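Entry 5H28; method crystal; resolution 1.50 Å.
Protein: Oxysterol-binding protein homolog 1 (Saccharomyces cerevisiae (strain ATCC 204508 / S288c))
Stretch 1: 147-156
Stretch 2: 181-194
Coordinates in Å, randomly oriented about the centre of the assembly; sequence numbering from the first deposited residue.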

# COMPACT_ATOMS: atom_id res chain seq x y z
N THR A 147 10.20 4.58 -2.60
CA THR A 147 8.90 5.23 -2.58
C THR A 147 9.02 6.68 -2.09
O THR A 147 8.29 7.56 -2.55
CB THR A 147 7.91 4.43 -1.71
OG1 THR A 147 7.62 3.19 -2.37
CG2 THR A 147 6.61 5.20 -1.50
N ALA A 148 9.95 6.93 -1.18
CA ALA A 148 10.16 8.29 -0.69
C ALA A 148 10.62 9.11 -1.90
O ALA A 148 10.20 10.26 -2.08
CB ALA A 148 11.21 8.31 0.40
N GLN A 149 11.48 8.51 -2.70
CA GLN A 149 11.99 9.16 -3.90
C GLN A 149 10.84 9.38 -4.88
O GLN A 149 10.70 10.47 -5.44
CB GLN A 149 13.06 8.28 -4.56
CG GLN A 149 13.53 8.78 -5.91
CD GLN A 149 15.03 8.98 -5.97
OE1 GLN A 149 15.80 8.02 -5.87
NE2 GLN A 149 15.46 10.23 -6.12
N GLU A 150 10.00 8.37 -5.06
CA GLU A 150 8.87 8.48 -5.98
C GLU A 150 7.96 9.64 -5.57
O GLU A 150 7.50 10.41 -6.42
CB GLU A 150 8.05 7.19 -6.01
CG GLU A 150 6.99 7.19 -7.10
CD GLU A 150 6.21 5.89 -7.21
OE1 GLU A 150 5.41 5.76 -8.17
OE2 GLU A 150 6.39 5.00 -6.35
N PHE A 151 7.71 9.75 -4.28
CA PHE A 151 6.86 10.82 -3.76
C PHE A 151 7.50 12.18 -4.04
O PHE A 151 6.82 13.11 -4.49
CB PHE A 151 6.63 10.60 -2.26
CG PHE A 151 5.61 11.53 -1.65
CD1 PHE A 151 4.34 11.66 -2.20
CD2 PHE A 151 5.91 12.24 -0.50
CE1 PHE A 151 3.38 12.49 -1.60
CE2 PHE A 151 4.96 13.08 0.11
CZ PHE A 151 3.69 13.20 -0.44
N ARG A 152 8.81 12.30 -3.79
CA ARG A 152 9.52 13.56 -4.04
C ARG A 152 9.45 13.94 -5.52
O ARG A 152 9.26 15.11 -5.86
CB ARG A 152 11.00 13.46 -3.64
CG ARG A 152 11.26 13.32 -2.14
CD ARG A 152 12.71 13.68 -1.81
NE ARG A 152 13.69 12.85 -2.51
CZ ARG A 152 14.07 11.63 -2.13
NH1 ARG A 152 14.97 10.97 -2.84
NH2 ARG A 152 13.56 11.06 -1.04
N THR A 153 9.62 12.95 -6.39
CA THR A 153 9.57 13.21 -7.82
C THR A 153 8.20 13.75 -8.20
O THR A 153 8.08 14.76 -8.90
CB THR A 153 9.85 11.94 -8.63
OG1 THR A 153 11.18 11.48 -8.35
CG2 THR A 153 9.72 12.20 -10.12
N ALA A 154 7.16 13.07 -7.71
CA ALA A 154 5.80 13.46 -8.01
C ALA A 154 5.42 14.84 -7.47
O ALA A 154 4.81 15.64 -8.20
CB ALA A 154 4.83 12.41 -7.49
N PHE A 155 5.78 15.16 -6.23
CA PHE A 155 5.39 16.48 -5.76
C PHE A 155 6.30 17.59 -6.28
O PHE A 155 5.83 18.70 -6.49
CB PHE A 155 5.20 16.55 -4.22
CG PHE A 155 6.44 16.37 -3.37
CD1 PHE A 155 7.48 17.30 -3.39
CD2 PHE A 155 6.51 15.32 -2.45
CE1 PHE A 155 8.56 17.19 -2.50
CE2 PHE A 155 7.58 15.21 -1.56
CZ PHE A 155 8.60 16.14 -1.58
N ASN A 156 7.57 17.30 -6.54
CA ASN A 156 8.45 18.34 -7.05
C ASN A 156 8.17 18.70 -8.50
O ASN A 156 8.42 19.83 -8.92
CB ASN A 156 9.91 17.94 -6.88
CG ASN A 156 10.38 18.12 -5.46
OD1 ASN A 156 10.01 19.08 -4.79
ND2 ASN A 156 11.21 17.20 -4.99
N MET A 181 9.49 12.93 8.16
CA MET A 181 10.63 13.59 7.55
C MET A 181 11.18 12.71 6.44
O MET A 181 11.38 11.51 6.62
CB MET A 181 11.71 13.83 8.60
CG MET A 181 11.23 14.62 9.80
SD MET A 181 12.50 14.82 11.05
CE MET A 181 12.29 13.31 11.98
N ASP A 182 11.41 13.32 5.28
CA ASP A 182 11.95 12.58 4.14
C ASP A 182 13.34 12.06 4.53
O ASP A 182 14.14 12.78 5.11
CB ASP A 182 12.06 13.49 2.93
CG ASP A 182 12.64 12.78 1.73
OD1 ASP A 182 11.88 12.13 0.99
OD2 ASP A 182 13.87 12.87 1.53
N PRO A 183 13.64 10.79 4.19
CA PRO A 183 14.94 10.20 4.51
C PRO A 183 16.18 10.82 3.86
O PRO A 183 17.29 10.66 4.36
CB PRO A 183 14.76 8.74 4.11
CG PRO A 183 13.83 8.84 2.94
CD PRO A 183 12.81 9.84 3.44
N GLU A 184 15.99 11.53 2.75
CA GLU A 184 17.10 12.16 2.05
C GLU A 184 17.29 13.64 2.36
O GLU A 184 18.41 14.10 2.56
CB GLU A 184 16.93 11.99 0.53
CG GLU A 184 17.30 10.61 -0.00
CD GLU A 184 18.76 10.27 0.20
OE1 GLU A 184 19.62 11.13 -0.12
OE2 GLU A 184 19.06 9.15 0.67
N THR A 185 16.19 14.38 2.40
CA THR A 185 16.24 15.81 2.66
C THR A 185 15.97 16.15 4.12
O THR A 185 16.41 17.19 4.62
CB THR A 185 15.21 16.58 1.82
OG1 THR A 185 13.89 16.25 2.29
CG2 THR A 185 15.33 16.20 0.36
N GLY A 186 15.24 15.27 4.80
CA GLY A 186 14.90 15.51 6.18
C GLY A 186 13.72 16.46 6.31
O GLY A 186 13.27 16.75 7.42
N ASP A 187 13.21 16.94 5.18
CA ASP A 187 12.09 17.88 5.18
C ASP A 187 10.72 17.20 5.15
O ASP A 187 10.60 16.04 4.77
CB ASP A 187 12.19 18.84 3.98
CG ASP A 187 13.47 19.66 3.98
OD1 ASP A 187 13.93 20.06 5.07
OD2 ASP A 187 14.00 19.91 2.89
N THR A 188 9.71 17.96 5.55
CA THR A 188 8.33 17.50 5.57
C THR A 188 7.61 18.24 4.44
O THR A 188 7.73 19.46 4.30
CB THR A 188 7.71 17.78 6.94
OG1 THR A 188 8.49 17.13 7.95
CG2 THR A 188 6.28 17.26 7.01
N VAL A 189 6.85 17.49 3.65
CA VAL A 189 6.22 18.04 2.46
C VAL A 189 5.30 19.26 2.60
O VAL A 189 5.44 20.21 1.83
CB VAL A 189 5.51 16.91 1.66
CG1 VAL A 189 4.29 16.41 2.40
CG2 VAL A 189 5.16 17.41 0.27
N LEU A 190 4.38 19.26 3.56
CA LEU A 190 3.51 20.42 3.71
C LEU A 190 4.34 21.68 3.95
O LEU A 190 4.13 22.70 3.29
CB LEU A 190 2.51 20.22 4.86
CG LEU A 190 1.55 21.39 5.12
CD1 LEU A 190 0.87 21.82 3.82
CD2 LEU A 190 0.52 20.99 6.18
N HIS A 191 5.28 21.59 4.88
CA HIS A 191 6.14 22.73 5.20
C HIS A 191 6.85 23.26 3.96
O HIS A 191 6.92 24.48 3.74
CB HIS A 191 7.18 22.33 6.24
CG HIS A 191 6.58 21.74 7.49
ND1 HIS A 191 5.82 20.59 7.47
CD2 HIS A 191 6.62 22.16 8.78
CE1 HIS A 191 5.42 20.32 8.70
NE2 HIS A 191 5.89 21.25 9.51
N GLU A 192 7.37 22.36 3.13
CA GLU A 192 8.07 22.77 1.93
C GLU A 192 7.17 23.53 0.97
O GLU A 192 7.61 24.49 0.35
CB GLU A 192 8.69 21.56 1.23
CG GLU A 192 9.79 20.91 2.06
CD GLU A 192 10.79 21.93 2.58
OE1 GLU A 192 11.41 22.63 1.75
OE2 GLU A 192 10.96 22.03 3.81
N PHE A 193 5.91 23.13 0.84
CA PHE A 193 5.03 23.84 -0.07
C PHE A 193 4.48 25.13 0.52
O PHE A 193 4.04 26.01 -0.21
CB PHE A 193 3.93 22.91 -0.58
CG PHE A 193 4.40 22.02 -1.69
CD1 PHE A 193 4.52 22.52 -2.99
CD2 PHE A 193 4.82 20.72 -1.43
CE1 PHE A 193 5.05 21.74 -4.01
CE2 PHE A 193 5.35 19.93 -2.45
CZ PHE A 193 5.47 20.44 -3.74
N VAL A 194 4.52 25.25 1.84
CA VAL A 194 4.09 26.50 2.47
C VAL A 194 5.18 27.51 2.11
O VAL A 194 4.89 28.65 1.72
CB VAL A 194 3.99 26.34 4.00
CG1 VAL A 194 3.88 27.71 4.66
CG2 VAL A 194 2.76 25.52 4.36
O HOH W 1 9.36 11.64 0.57

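One carboxylate, that of D182, ties the two stretches together while also holding its own loop in shape. D182 OD1 accepts a hydrogen bond from R152 NH2 at 2.8 Å, nearly straight at 160° and strengthened as a salt bridge by the opposite charges. D182 OD1 also accepts a hydrogen from water 1 at 2.6 Å, and the same water donates to A148 O at 3.1 Å, linking the carboxylate to the helix backbone one turn before R152. The other oxygen, D182 OD2, turns to the loop, accepting E184 N at 2.8 Å and T185 N at 2.9 Å, so that the carboxylate holds two amides of the loop that follows it. G186 closes this turn with phi at +81°, where a CB would jam against the preceding carbonyl; D187 N then bonds T185 OG1 at 3.0 Å.

The CA-to-CB bond of R152 points sideways to the loop, but the long side chain brings the guanidinium nearer. D182 OD1 lies at the edge of that group, where the N-H bonds point, while E184 CB covers one face. Nearby, where the CA atoms of A148 and D182 are 6.7 Å apart, A148 CB meets P183 CG at 3.7 Å.

Farther along, the contact becomes apolar. Helix 147-156 and helix 189-194 run in roughly the same direction, at 23°, with axes 12.1 Å apart at their closest, a gap bridged by large side chains. V189 reaches two rings: V189 CG2 sits over the face of F155, 3.8 Å from the ring centroid, as a CH-pi contact, while at the edge of F151, CE2 has V189 CG1 at 4.1 Å and V189 CG2 at 4.3 Å. The rings of F155 and F193 meet obliquely, planes at 83°, with F155 CD1 3.5 Å from F193 CE2. The edge of F193 also approaches the backbone, placing F193 CZ 3.3 Å from F155 O.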